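Local coordinates for protein Xyn30D (Paenibacillus barcinonensis, PDB 4QB6) that binds aldouronic acid through the calcium-containing CBM35 domain described here, a module attached to a family 30 xylanase specific for glucuronoxylan, at residues K89-R94 / N142-V147; Y107-K112 / A136-V141; E117-T122 / P154-I159. All coordinates share one frame; numbering follows the deposited sequence.

How the contacts relate
Followed from the N terminus, the chain first lays down 89-94 in the four-stranded sheet, then 107-112 and 117-122 on the far edge of the five-stranded one. It returns to the first sheet and turns through 136-141, where contact 2 closes its loop. The chain runs straight on into 142-147, which closes contact 1 round contact 2, so these two nest. Contact 3 opens at 117-122 and closes last, at 154-159, crossing both. Contacts 1 and 3 pack the two sheets face to face, with R94 salt-bridged to D157 and probably hydrogen-bonded to N158. Contact 2 joins the sheets about 20 Å from contact 3, centre to centre, beyond the middle of the domain.

Contact 1: residues K89-R94 / N142-V147; sequences KNVKFR and NTLRIV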
loop_
_atom_site.group_PDB
_atom_site.type_symbol
_atom_site.label_atom_id
_atom_site.label_comp_id
_atom_site.label_asym_id
_atom_site.label_seq_id
_atom_site.Cartn_x
_atom_site.Cartn_y
_atom_site.Cartn_z
ATOM N N LYS A 89 -12.201 -8.347 0.261
ATOM C CA LYS A 89 -10.853 -8.754 -0.101
ATOM C C LYS A 89 -9.897 -8.546 1.041
ATOM O O LYS A 89 -10.013 -7.537 1.779
ATOM C CB LYS A 89 -10.343 -7.951 -1.293
ATOM C CG LYS A 89 -11.271 -7.896 -2.487
ATOM C CD LYS A 89 -11.689 -9.252 -3.025
ATOM C CE LYS A 89 -12.705 -9.100 -4.135
ATOM N NZ LYS A 89 -13.248 -10.414 -4.552
ATOM N N ASN A 90 -8.945 -9.455 1.186
ATOM C CA ASN A 90 -7.774 -9.284 2.048
ATOM C C ASN A 90 -6.707 -8.575 1.257
ATOM O O ASN A 90 -6.279 -9.077 0.212
ATOM C CB ASN A 90 -7.245 -10.637 2.508
ATOM C CG ASN A 90 -8.201 -11.365 3.403
ATOM O OD1 ASN A 90 -8.994 -10.772 4.088
ATOM N ND2 ASN A 90 -8.139 -12.696 3.383
ATOM N N VAL A 91 -6.331 -7.370 1.653
ATOM C CA VAL A 91 -5.267 -6.619 1.014
ATOM C C VAL A 91 -4.093 -6.612 1.965
ATOM O O VAL A 91 -4.195 -6.059 3.073
ATOM C CB VAL A 91 -5.698 -5.189 0.632
ATOM C CG1 VAL A 91 -4.545 -4.446 0.003
ATOM C CG2 VAL A 91 -6.907 -5.225 -0.302
ATOM N N LYS A 92 -3.020 -7.260 1.575
ATOM C CA LYS A 92 -1.846 -7.451 2.405
ATOM C C LYS A 92 -0.719 -6.596 1.901
ATOM O O LYS A 92 -0.217 -6.799 0.796
ATOM C CB LYS A 92 -1.470 -8.930 2.433
ATOM C CG LYS A 92 -0.224 -9.227 3.266
ATOM C CD LYS A 92 0.035 -10.723 3.390
ATOM C CE LYS A 92 0.316 -11.386 2.075
ATOM N NZ LYS A 92 0.514 -12.855 2.290
ATOM N N PHE A 93 -0.323 -5.606 2.682
ATOM C CA PHE A 93 0.760 -4.696 2.368
ATOM C C PHE A 93 2.060 -5.261 2.870
ATOM O O PHE A 93 2.116 -5.686 4.034
ATOM C CB PHE A 93 0.547 -3.349 3.089
ATOM C CG PHE A 93 -0.717 -2.637 2.710
ATOM C CD1 PHE A 93 -1.902 -2.879 3.386
ATOM C CD2 PHE A 93 -0.736 -1.728 1.665
ATOM C CE1 PHE A 93 -3.047 -2.211 3.035
ATOM C CE2 PHE A 93 -1.905 -1.089 1.312
ATOM C CZ PHE A 93 -3.058 -1.342 1.999
ATOM N N ARG A 94 3.099 -5.276 2.061
ATOM C CA ARG A 94 4.460 -5.606 2.501
ATOM C C ARG A 94 5.199 -4.291 2.570
ATOM O O ARG A 94 5.281 -3.559 1.565
ATOM C CB ARG A 94 5.146 -6.581 1.561
ATOM C CG ARG A 94 6.506 -7.059 2.088
ATOM C CD ARG A 94 7.016 -8.238 1.280
ATOM N NE ARG A 94 8.218 -8.874 1.863
ATOM C CZ ARG A 94 9.449 -8.620 1.493
ATOM N NH1 ARG A 94 9.714 -7.699 0.603
ATOM N NH2 ARG A 94 10.472 -9.276 2.045
ATOM N N ASN A 142 -10.376 -2.386 -10.553
ATOM C CA ASN A 142 -10.599 -1.448 -9.467
ATOM C C ASN A 142 -9.349 -0.584 -9.265
ATOM O O ASN A 142 -8.267 -0.917 -9.714
ATOM C CB ASN A 142 -10.777 -2.182 -8.123
ATOM C CG ASN A 142 -11.971 -3.121 -8.078
ATOM O OD1 ASN A 142 -11.994 -4.171 -8.767
ATOM N ND2 ASN A 142 -12.905 -2.811 -7.242
ATOM N N THR A 143 -9.549 0.521 -8.552
ATOM C CA THR A 143 -8.427 1.345 -8.086
ATOM C C THR A 143 -8.338 1.286 -6.564
ATOM O O THR A 143 -9.344 1.086 -5.853
ATOM C CB THR A 143 -8.531 2.797 -8.535
ATOM O OG1 THR A 143 -9.614 3.415 -7.892
ATOM C CG2 THR A 143 -8.702 2.912 -10.033
ATOM N N LEU A 144 -7.129 1.470 -6.049
ATOM C CA LEU A 144 -6.913 1.568 -4.602
ATOM C C LEU A 144 -5.799 2.559 -4.398
ATOM O O LEU A 144 -4.718 2.413 -4.990
ATOM C CB LEU A 144 -6.537 0.202 -4.039
ATOM C CG LEU A 144 -6.428 0.041 -2.531
ATOM C CD1 LEU A 144 -6.741 -1.384 -2.091
ATOM C CD2 LEU A 144 -5.042 0.436 -2.054
ATOM N N ARG A 145 -6.056 3.569 -3.561
ATOM C CA ARG A 145 -5.068 4.589 -3.281
ATOM C C ARG A 145 -4.828 4.649 -1.773
ATOM O O ARG A 145 -5.735 4.455 -0.944
ATOM C CB ARG A 145 -5.505 5.959 -3.828
ATOM C CG ARG A 145 -4.420 7.013 -3.685
ATOM C CD ARG A 145 -4.727 8.238 -4.490
ATOM N NE ARG A 145 -5.979 8.720 -3.977
ATOM C CZ ARG A 145 -6.217 9.902 -3.427
ATOM N NH1 ARG A 145 -5.266 10.815 -3.312
ATOM N NH2 ARG A 145 -7.447 10.162 -3.014
ATOM N N ILE A 146 -3.575 4.862 -1.419
ATOM C CA ILE A 146 -3.174 5.068 -0.021
ATOM C C ILE A 146 -2.439 6.397 0.094
ATOM O O ILE A 146 -1.619 6.719 -0.764
ATOM C CB ILE A 146 -2.371 3.876 0.477
ATOM C CG1 ILE A 146 -1.003 3.712 -0.202
ATOM C CG2 ILE A 146 -3.192 2.615 0.318
ATOM C CD1 ILE A 146 -0.235 2.505 0.281
ATOM N N VAL A 147 -2.767 7.148 1.139
ATOM C CA VAL A 147 -2.404 8.561 1.213
ATOM C C VAL A 147 -1.924 8.887 2.607
ATOM O O VAL A 147 -2.570 8.542 3.594
ATOM C CB VAL A 147 -3.602 9.452 0.857
ATOM C CG1 VAL A 147 -3.147 10.892 0.676
ATOM C CG2 VAL A 147 -4.303 9.000 -0.420
#
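F93 and I146 meet through the far end of the phenylalanine ring: F93 CE2 lies 4.0 Å from I146 CG2. The second branch of the isoleucine reaches the same ring atom, with I146 CD1 4.1 Å from F93 CE2, so two methyls of the isoleucine converge on one ring carbon. CG2 comes at the ring obliquely, and the two side chains slide past each other in opposite directions instead of butting end to end. The torsion of I146 explains the double touch: CG1 sits between the backbone N and the carbonyl carbon (chi1 67°), which leaves both branches directed at the other strand. Among the contact residues F93 buries the most surface, 44 Å², followed by L144 with 41 Å².

This is the way a beta-sandwich is filled. Strand 87-96 belongs to the four-stranded sheet and strand 140-149 to the five-stranded one, and the backbones stay well apart, with V91 CA 10.1 Å from L144 CA. Side chains alone bridge that gap; alternate residues such as N90 and K92, or T143 and R145, point to the outer surfaces of their sheets. In the carbohydrate-binding module the layer is continued by W78 and I81 against L144, by L104 and I106 against I146, and by M156, which touches F93 and I146 alike.

Two residues back along the strand, V91 CG2 approaches L144 CD1 at 4.2 Å, a looser pair. The leucine was modelled in two conformers, so this distance holds for one of them. F93 has a further aromatic neighbour, the ring of F119, with which it packs edge-to-face. I146 also lies close to F68, a residue of the second calcium site.

Contact 2: residues Y107-K112 / A136-V141; sequences YVNGTK and AMNSGV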
loop_
_atom_site.group_PDB
_atom_site.type_symbol
_atom_site.label_atom_id
_atom_site.label_comp_id
_atom_site.label_asym_id
_atom_site.label_seq_id
_atom_site.Cartn_x
_atom_site.Cartn_y
_atom_site.Cartn_z
ATOM N N TYR A 107 -8.398 4.536 0.007
ATOM C CA TYR A 107 -9.494 4.767 -0.926
ATOM C C TYR A 107 -9.608 3.566 -1.825
ATOM O O TYR A 107 -8.607 2.993 -2.228
ATOM C CB TYR A 107 -9.208 5.997 -1.798
ATOM C CG TYR A 107 -9.114 7.334 -1.090
ATOM C CD1 TYR A 107 -8.003 7.667 -0.310
ATOM C CD2 TYR A 107 -10.117 8.281 -1.230
ATOM C CE1 TYR A 107 -7.910 8.900 0.327
ATOM C CE2 TYR A 107 -10.023 9.506 -0.589
ATOM C CZ TYR A 107 -8.915 9.780 0.184
ATOM O OH TYR A 107 -8.793 11.018 0.816
ATOM N N VAL A 108 -10.846 3.159 -2.085
ATOM C CA VAL A 108 -11.134 2.122 -3.052
ATOM C C VAL A 108 -12.107 2.694 -4.078
ATOM O O VAL A 108 -13.154 3.263 -3.724
ATOM C CB VAL A 108 -11.708 0.852 -2.404
ATOM C CG1 VAL A 108 -12.252 -0.115 -3.456
ATOM C CG2 VAL A 108 -10.657 0.193 -1.516
ATOM N N ASN A 109 -11.724 2.630 -5.352
ATOM C CA ASN A 109 -12.553 3.176 -6.443
ATOM C C ASN A 109 -12.952 4.621 -6.189
ATOM O O ASN A 109 -14.101 5.045 -6.469
ATOM C CB ASN A 109 -13.779 2.277 -6.716
ATOM C CG ASN A 109 -13.382 0.878 -7.140
ATOM O OD1 ASN A 109 -13.907 -0.169 -6.659
ATOM N ND2 ASN A 109 -12.440 0.826 -7.998
ATOM N N GLY A 110 -12.018 5.406 -5.654
ATOM C CA GLY A 110 -12.215 6.832 -5.463
ATOM C C GLY A 110 -12.898 7.256 -4.196
ATOM O O GLY A 110 -13.052 8.466 -3.970
ATOM N N THR A 111 -13.321 6.322 -3.357
ATOM C CA THR A 111 -14.046 6.641 -2.127
ATOM C C THR A 111 -13.172 6.261 -0.941
ATOM O O THR A 111 -12.634 5.144 -0.907
ATOM C CB THR A 111 -15.368 5.850 -2.041
ATOM O OG1 THR A 111 -16.221 6.216 -3.138
ATOM C CG2 THR A 111 -16.095 6.133 -0.723
ATOM N N LYS A 112 -13.058 7.141 0.055
ATOM C CA LYS A 112 -12.308 6.804 1.254
ATOM C C LYS A 112 -13.042 5.754 2.048
ATOM O O LYS A 112 -14.227 5.932 2.361
ATOM C CB LYS A 112 -12.074 8.046 2.125
ATOM C CG LYS A 112 -11.026 7.784 3.195
ATOM C CD LYS A 112 -10.864 8.885 4.245
ATOM C CE LYS A 112 -10.563 10.227 3.637
ATOM N NZ LYS A 112 -10.396 11.217 4.725
ATOM N N ALA A 136 -14.021 -3.939 0.947
ATOM C CA ALA A 136 -14.917 -4.339 -0.127
ATOM C C ALA A 136 -14.347 -3.884 -1.445
ATOM O O ALA A 136 -13.887 -2.759 -1.582
ATOM C CB ALA A 136 -16.276 -3.703 0.084
ATOM N N MET A 137 -14.355 -4.757 -2.430
ATOM C CA MET A 137 -14.015 -4.374 -3.780
ATOM C C MET A 137 -14.984 -5.033 -4.752
ATOM O O MET A 137 -15.710 -5.950 -4.403
ATOM C CB MET A 137 -12.592 -4.749 -4.158
ATOM C CG MET A 137 -11.528 -4.256 -3.196
ATOM S SD MET A 137 -9.851 -4.550 -3.765
ATOM C CE MET A 137 -9.645 -3.080 -4.735
ATOM N N ASN A 138 -15.000 -4.531 -5.967
ATOM C CA ASN A 138 -15.845 -5.075 -7.045
ATOM C C ASN A 138 -15.087 -6.050 -7.871
ATOM O O ASN A 138 -13.870 -6.073 -7.914
ATOM C CB ASN A 138 -16.291 -3.944 -7.950
ATOM C CG ASN A 138 -17.198 -2.981 -7.239
ATOM O OD1 ASN A 138 -17.869 -3.357 -6.290
ATOM N ND2 ASN A 138 -17.172 -1.735 -7.646
ATOM N N SER A 139 -15.840 -6.888 -8.581
ATOM C CA SER A 139 -15.281 -7.671 -9.657
ATOM C C SER A 139 -14.741 -6.750 -10.754
ATOM O O SER A 139 -15.112 -5.583 -10.829
ATOM C CB SER A 139 -16.328 -8.583 -10.247
ATOM O OG SER A 139 -17.299 -7.842 -10.911
ATOM N N GLY A 140 -13.836 -7.275 -11.550
ATOM C CA GLY A 140 -13.253 -6.501 -12.637
ATOM C C GLY A 140 -12.158 -5.585 -12.146
ATOM O O GLY A 140 -11.562 -5.855 -11.078
ATOM N N VAL A 141 -11.881 -4.519 -12.886
ATOM C CA VAL A 141 -10.797 -3.600 -12.574
ATOM C C VAL A 141 -11.216 -2.546 -11.594
ATOM O O VAL A 141 -12.250 -1.911 -11.733
ATOM C CB VAL A 141 -10.268 -2.948 -13.859
ATOM C CG1 VAL A 141 -9.123 -2.016 -13.535
ATOM C CG2 VAL A 141 -9.772 -4.012 -14.804
#
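A type I' beta turn from V108 to T111, the tip of the hairpin joining strands 102-108 and 111-119, is set here against the bend by which the chain passes from strand 128-137 to strand 140-149. The contact therefore ties an outer hairpin of one sheet of the sandwich to the crossover from the other sheet. Within the turn V108 N donates to T111 O at 2.9 Å, and T111 N returns a bond to V108 O. N109 and G110 both have positive phi, and a side chain on the second of them would collide with the carbonyl O of N109.

V108 carries most of the apolar contact. With CG1 opposite the backbone N (chi1 169°), that methyl is thrown across to the other segment, where V108 CG1 lies 3.6 Å from A136 O and 4.2 Å from M137 CE. The methionine crosses the valine at about a right angle. Its chain, extended at chi2, bends at chi3 (87°) and so delivers the terminal methyl to V108; the same side chain also packs on K89, V161 and I81.

At the next residue of the turn the side chains of N109 and N138 cross obliquely, their amide planes only 15° apart. N109 OD1 stands 3.8 Å from N138 ND2, too far for a hydrogen bond, and the stronger polar partner of N109 is the amide of N142. The backbone of N109 also pairs with T143, so the turn is tied to strand 140-149 independently of this contact.

One valine methyl against a thioether methyl and a carbonyl oxygen gives dispersion but little direction, which implies that the fit between the segments depends on shape, with the two hydrogen bonds of the turn probably helping to hold V108 in place.

Contact 3: residues E117-T122 / P154-I159; sequences EPFTET and PNMDNI. With CA (calcium ion), chain D; GCU (alpha-D-glucopyranuronic acid), chain B.
D157 grips the calcium ion twice, through OD1 at 2.3 Å and through its own backbone O at 2.6 Å. The side chain is turned so that CG lies beside the carbonyl carbon (chi1 -173°), which brings OD1 to the same ion as the backbone O. Five more atoms, among them oxygens of E41, E43, T61 and G64, bring the shell to seven. The other carboxylate oxygen, D157 OD2, forms a salt bridge to R94 NH1, so metal and guanidinium share one carboxylate and would probably favour its negative form.

Two residues earlier in the strand, N155 turns its amide to the bound glucuronic acid. N155 CG is 3.6 Å from the sugar O3 and 3.8 Å from O4, although which terminal atom faces which hydroxyl is doubtful. R102 and Y57 hydrogen-bond the same sugar. With an alanine here the amide is gone, and O3 and O4 of the sugar would probably lose their partner on that side of the ring.

Strand 155-163 lies in the four-stranded sheet of the CBM35 beta-sandwich, and D157 and N158 both face R94, forming a classic beta bulge at the metal site. Across the interior, from the edge strand of the other sheet, comes F119. Its ring takes P154 and M156 together: F119 CD2 lies 4.0 Å from P154 CG, and F119 CE2 lies 3.9 Å from M156 CE. Both approaches are oblique to the ring, and both side chains cross the phenylalanine at about a right angle. M156 gets there by folding at chi2 (60°) and again at chi3, which carries its methyl back to the ring. P154 also touches F68 and Y95, and the backbone of F119 is hydrogen-bonded to that of R102.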
loop_
_atom_site.group_PDB
_atom_site.type_symbol
_atom_site.label_atom_id
_atom_site.label_comp_id
_atom_site.label_asym_id
_atom_site.label_seq_id
_atom_site.Cartn_x
_atom_site.Cartn_y
_atom_site.Cartn_z
ATOM N N GLU A 117 -5.535 4.625 8.870
ATOM C CA GLU A 117 -5.246 3.231 9.179
ATOM C C GLU A 117 -3.785 3.108 9.622
ATOM O O GLU A 117 -2.893 3.517 8.880
ATOM C CB GLU A 117 -5.508 2.407 7.934
ATOM C CG GLU A 117 -5.303 0.913 8.137
ATOM C CD GLU A 117 -6.319 0.270 9.064
ATOM O OE1 GLU A 117 -7.416 0.855 9.292
ATOM O OE2 GLU A 117 -6.028 -0.833 9.576
ATOM N N PRO A 118 -3.534 2.463 10.769
ATOM C CA PRO A 118 -2.189 2.409 11.313
ATOM C C PRO A 118 -1.324 1.384 10.630
ATOM O O PRO A 118 -1.785 0.269 10.359
ATOM C CB PRO A 118 -2.418 1.962 12.758
ATOM C CG PRO A 118 -3.724 1.230 12.744
ATOM C CD PRO A 118 -4.535 1.849 11.670
ATOM N N PHE A 119 -0.066 1.756 10.399
ATOM C CA PHE A 119 1.000 0.821 10.030
ATOM C C PHE A 119 2.019 0.926 11.155
ATOM O O PHE A 119 2.643 1.960 11.355
ATOM C CB PHE A 119 1.627 1.225 8.693
ATOM C CG PHE A 119 0.760 0.906 7.515
ATOM C CD1 PHE A 119 -0.427 1.605 7.279
ATOM C CD2 PHE A 119 1.099 -0.136 6.638
ATOM C CE1 PHE A 119 -1.243 1.275 6.205
ATOM C CE2 PHE A 119 0.287 -0.431 5.578
ATOM C CZ PHE A 119 -0.861 0.257 5.363
ATOM N N THR A 120 2.221 -0.184 11.859
ATOM C CA THR A 120 3.092 -0.219 13.006
ATOM C C THR A 120 4.516 -0.562 12.610
ATOM O O THR A 120 4.783 -1.124 11.529
ATOM C CB THR A 120 2.567 -1.162 14.089
ATOM O OG1 THR A 120 2.511 -2.485 13.565
ATOM C CG2 THR A 120 1.242 -0.727 14.589
ATOM N N GLU A 121 5.480 -0.198 13.444
ATOM C CA GLU A 121 6.867 -0.351 13.034
ATOM C C GLU A 121 7.217 -1.818 12.783
ATOM O O GLU A 121 6.594 -2.753 13.297
ATOM C CB GLU A 121 7.845 0.272 14.044
ATOM C CG GLU A 121 7.849 -0.417 15.405
ATOM C CD GLU A 121 8.813 0.220 16.393
ATOM O OE1 GLU A 121 8.604 1.393 16.775
ATOM O OE2 GLU A 121 9.754 -0.473 16.822
ATOM N N THR A 122 8.230 -1.984 11.950
ATOM C CA THR A 122 8.851 -3.277 11.708
ATOM C C THR A 122 10.215 -3.343 12.392
ATOM O O THR A 122 10.762 -4.447 12.490
ATOM C CB THR A 122 8.993 -3.552 10.201
ATOM O OG1 THR A 122 9.923 -2.629 9.640
ATOM C CG2 THR A 122 7.664 -3.527 9.494
ATOM N N PRO A 154 5.009 4.397 5.682
ATOM C CA PRO A 154 6.003 3.344 5.608
ATOM C C PRO A 154 6.589 3.253 4.208
ATOM O O PRO A 154 5.947 3.667 3.252
ATOM C CB PRO A 154 5.187 2.107 5.927
ATOM C CG PRO A 154 3.849 2.404 5.363
ATOM C CD PRO A 154 3.642 3.881 5.600
ATOM N N ASN A 155 7.777 2.694 4.059
ATOM C CA ASN A 155 8.254 2.379 2.739
ATOM C C ASN A 155 7.443 1.180 2.229
ATOM O O ASN A 155 7.280 0.187 2.956
ATOM C CB ASN A 155 9.727 2.057 2.726
ATOM C CG ASN A 155 10.606 3.259 2.948
ATOM O OD1 ASN A 155 10.176 4.407 2.856
ATOM N ND2 ASN A 155 11.882 2.995 3.182
ATOM N N MET A 156 6.912 1.237 1.018
ATOM C CA MET A 156 5.888 0.304 0.571
ATOM C C MET A 156 6.405 -0.545 -0.556
ATOM O O MET A 156 6.807 -0.025 -1.608
ATOM C CB MET A 156 4.645 1.070 0.109
ATOM C CG MET A 156 3.452 0.185 -0.205
ATOM S SD MET A 156 2.866 -0.810 1.161
ATOM C CE MET A 156 2.336 0.362 2.316
ATOM N N ASP A 157 6.415 -1.859 -0.366
ATOM C CA ASP A 157 6.979 -2.771 -1.369
ATOM C C ASP A 157 5.963 -3.242 -2.381
ATOM O O ASP A 157 6.225 -3.195 -3.588
ATOM C CB ASP A 157 7.623 -3.968 -0.666
ATOM C CG ASP A 157 8.377 -4.868 -1.601
ATOM O OD1 ASP A 157 8.762 -4.453 -2.705
ATOM O OD2 ASP A 157 8.580 -6.019 -1.176
ATOM N N ASN A 158 4.838 -3.720 -1.907
ATOM C CA ASN A 158 3.828 -4.356 -2.769
ATOM C C ASN A 158 2.561 -4.528 -1.976
ATOM O O ASN A 158 2.563 -4.324 -0.740
ATOM C CB ASN A 158 4.347 -5.705 -3.371
ATOM C CG ASN A 158 4.495 -6.814 -2.363
ATOM O OD1 ASN A 158 5.492 -7.575 -2.383
ATOM N ND2 ASN A 158 3.544 -6.980 -1.568
ATOM N N ILE A 159 1.485 -4.868 -2.663
ATOM C CA ILE A 159 0.279 -5.390 -2.038
ATOM C C ILE A 159 -0.082 -6.720 -2.649
ATOM O O ILE A 159 0.261 -7.020 -3.820
ATOM C CB ILE A 159 -0.932 -4.458 -2.159
ATOM C CG1 ILE A 159 -1.252 -4.143 -3.626
ATOM C CG2 ILE A 159 -0.684 -3.225 -1.336
ATOM C CD1 ILE A 159 -2.522 -3.366 -3.827
HETATM CA CA CA D . 8.396 -3.828 -4.845
HETATM C C1 GCU B . 14.936 7.553 5.877
HETATM C C2 GCU B . 14.924 6.361 4.956
HETATM C C3 GCU B . 13.755 6.399 3.997
HETATM C C4 GCU B . 12.413 6.621 4.814
HETATM C C5 GCU B . 12.557 7.892 5.627
HETATM C C6 GCU B . 11.364 8.202 6.433
HETATM O O2 GCU B . 16.206 6.237 4.287
HETATM O O3 GCU B . 13.599 5.221 3.212
HETATM O O4 GCU B . 11.343 6.827 3.867
HETATM O O5 GCU B . 13.653 7.665 6.490
HETATM O O6A GCU B . 10.271 8.311 5.859
HETATM O O6B GCU B . 11.464 8.349 7.644
#